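Local coordinates for proto-oncogene tyrosine-protein kinase receptor Ret (Danio rerio, PDB 7AMK) that acts as a receptor tyrosine kinase that recognises GDNF together with GFR alpha 1, in part probably through its calcium-binding, glycosylated cadherin-like domains, at the interface of chains A and B. Residues are numbered along the deposited sequence; one frame, centred on the assembly and turned at random. Chains: chain A/B, Proto-oncogene tyrosine-protein kinase receptor Ret.

Contact 1: the interface of chains A and B. Residues chain A 368-369; chain B 200, 202.
A:Gln368 reaches over to B:His202 and B:Val200, and these three residues bury most of the surface in this small patch between two copies of a fragment holding cadherin-like domains 1 to 4. A:Gln368 is an engineered residue replacing an asparagine, so its contacts belong to the crystallised construct and not necessarily to the natural protein. It lies just ahead of strand 371-375 of chain A, in cadherin-like domain 4, and meets the beginning of strand 200-210 of chain B, in the cadherin domain.

The polar link is a hydrogen bond from the ring N-H at NE2 of B:His202 to the side-chain amide oxygen OE1 of A:Gln368, 3.0 Å long and fairly straight at 165° on the hydrogen. The imidazole uses it well, because the oxygen lies at the ring edge, nearly in the ring plane. The amide does not: the donor sits above the carbonyl plane, away from either lone pair, and the amide and ring planes stand 86° apart. Such geometry suggests a bond of modest strength. CG of A:Gln368 is tucked between its own backbone N and carbonyl carbon (chi1 39°), and the chain then runs out extended, carrying the amide to the histidine. Were B:His202 an alanine, OE1 of A:Gln368 would probably lose this donor and the amide be freer to turn.

Beside the polar pair, the CG1 methyl of B:Val200 packs against the methylene stem of the engineered glutamine, 3.7 Å from CG of A:Gln368, the two side chains crossing at about a right angle. A:Val369 adds a lesser apolar touch, sliding past B:Val200 in the opposite direction. The residues of this patch hide 130 Å² together, a part of a larger interface; the engineered residue and the lack of an exact two-fold leave it uncertain whether the pairing is biological. The valines meet methyl to methyl, CG2 of A:Val369 standing 3.9 Å from CG1 of B:Val200.

Contact 2: the interface of chains A and B. Residues chain A 6, 86, 108; chain B 447-448, 450-451.
A:Thr86 and B:Glu448 make the snug van der Waals part of this contact, where strands 83-92 and 106-114 of cadherin-like domain 1 in chain A face the 3-10 turn 447-449 and the start of strand 451-460 in domain 4 of chain B. A small beta-branched threonine can sit close over the turn's backbone: its CG2 methyl is 3.7 Å from CA of B:Glu448 and also approaches CB of B:Pro447. The hydroxyl OG1, a polar atom against a carbon, faces CB of B:Glu448, whose side chain is not modelled further.

Carboxylate contacts form the second group. With CG opposite its backbone N (chi1 177°) and the rest of the chain extended, A:Glu108 reaches with its carboxylate among B:Pro447, B:Glu448 and B:Glu451. OE1 comes 3.2 Å from the carbonyl O of B:Pro447, an approach to which no hydrogen bond is assigned. The same OE1 also lies against CB of B:Glu451.

B:Glu451 turns at chi2 (-69°) and slides past A:Glu108 in the opposite direction, leaving its OE2 5.9 Å from OE1 of A:Glu108. The bend probably eases any repulsion between the two carboxylates. It also brings the carboxylate of B:Glu451 to the aliphatic stem of A:Arg6, whose guanidinium is not modelled, so no salt bridge can be assigned. There, OE2 of B:Glu451 is 3.7 Å from CG of A:Arg6.

Contact 1: the interface of chains A and B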
# COMPACT_ATOMS: atom_id res chain seq x y z
N GLN A 368 -22.36 -4.75 -22.97
CA GLN A 368 -23.57 -5.04 -23.71
C GLN A 368 -23.79 -6.54 -23.88
O GLN A 368 -24.72 -6.94 -24.59
CB GLN A 368 -23.54 -4.32 -25.06
CG GLN A 368 -22.18 -4.29 -25.74
CD GLN A 368 -22.10 -3.22 -26.80
OE1 GLN A 368 -21.66 -3.47 -27.93
NE2 GLN A 368 -22.54 -2.01 -26.46
N VAL A 369 -22.97 -7.36 -23.23
CA VAL A 369 -23.13 -8.82 -23.22
C VAL A 369 -23.95 -9.20 -21.99
O VAL A 369 -23.46 -9.16 -20.87
CB VAL A 369 -21.77 -9.54 -23.20
CG1 VAL A 369 -21.99 -11.03 -22.97
CG2 VAL A 369 -20.98 -9.31 -24.49
N VAL B 200 -20.67 -9.55 -29.03
CA VAL B 200 -22.11 -9.43 -29.27
C VAL B 200 -22.33 -8.72 -30.59
O VAL B 200 -21.55 -7.86 -31.00
CB VAL B 200 -22.82 -8.71 -28.09
CG1 VAL B 200 -22.09 -7.41 -27.72
CG2 VAL B 200 -24.28 -8.46 -28.41
N HIS B 202 -25.31 -6.69 -32.94
CA HIS B 202 -26.57 -5.95 -32.88
C HIS B 202 -27.13 -5.91 -34.29
O HIS B 202 -26.55 -5.28 -35.18
CB HIS B 202 -26.36 -4.55 -32.31
CG HIS B 202 -25.58 -4.53 -31.01
ND1 HIS B 202 -26.16 -4.80 -29.79
CD2 HIS B 202 -24.28 -4.26 -30.75
CE1 HIS B 202 -25.25 -4.71 -28.83
NE2 HIS B 202 -24.10 -4.38 -29.39

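Contact 2: the interface of chains A and B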
# COMPACT_ATOMS: atom_id res chain seq x y z
N ARG A 6 30.59 19.79 27.77
CA ARG A 6 29.45 19.98 28.66
C ARG A 6 29.78 19.79 30.14
O ARG A 6 29.03 20.26 31.00
CB ARG A 6 28.30 19.02 28.32
CG ARG A 6 27.37 19.48 27.20
N THR A 86 29.33 19.95 42.63
CA THR A 86 28.91 20.36 41.31
C THR A 86 28.75 21.88 41.29
O THR A 86 27.89 22.42 41.98
CB THR A 86 27.61 19.67 40.90
OG1 THR A 86 27.83 18.25 40.89
CG2 THR A 86 27.23 20.09 39.50
N GLU A 108 28.75 22.56 33.63
CA GLU A 108 28.85 21.89 34.91
C GLU A 108 30.33 21.60 35.19
O GLU A 108 31.04 21.04 34.35
CB GLU A 108 28.00 20.62 34.91
CG GLU A 108 28.08 19.77 36.19
CD GLU A 108 27.07 18.62 36.27
OE1 GLU A 108 25.99 18.64 35.61
OE2 GLU A 108 27.35 17.67 37.04
N PRO B 447 21.74 20.84 40.43
CA PRO B 447 22.75 21.03 39.37
C PRO B 447 23.49 19.76 38.98
O PRO B 447 23.84 19.60 37.80
CB PRO B 447 23.70 22.06 40.00
CG PRO B 447 22.83 22.81 40.95
CD PRO B 447 21.91 21.79 41.54
N GLU B 448 23.73 18.84 39.91
CA GLU B 448 24.43 17.62 39.51
C GLU B 448 23.58 16.75 38.58
O GLU B 448 24.12 15.86 37.93
CB GLU B 448 24.84 16.79 40.73
N GLN B 450 21.87 17.72 35.88
CA GLN B 450 21.48 18.43 34.66
C GLN B 450 22.33 18.07 33.45
O GLN B 450 22.03 18.54 32.35
CB GLN B 450 21.51 19.95 34.90
CG GLN B 450 20.30 20.50 35.70
CD GLN B 450 20.61 21.73 36.51
OE1 GLN B 450 21.44 22.58 36.13
NE2 GLN B 450 19.95 21.86 37.66
N GLU B 451 23.38 17.29 33.63
CA GLU B 451 24.15 16.73 32.52
C GLU B 451 24.22 15.23 32.76
O GLU B 451 24.90 14.78 33.69
CB GLU B 451 25.54 17.34 32.44
CG GLU B 451 25.56 18.77 31.94
CD GLU B 451 25.18 18.90 30.46
OE1 GLU B 451 25.02 17.87 29.78
OE2 GLU B 451 25.05 20.04 29.98

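About 85 Å separates the centres of contact 1 and contact 2, and they share no residues. Both use domain 4, supplied by chain A in contact 1 and by chain B in contact 2, but among the residues given its partner differs: the cadherin domain in the first, cadherin-like domain 1 in the second. The two elongated chains thus lie alongside each other, running in opposite senses, and touch towards both ends. The whole interface is not an exact two-fold, and contact 1 includes an engineered residue, so this pairing may come from crystallisation; the structure alone does not show that it forms on cells.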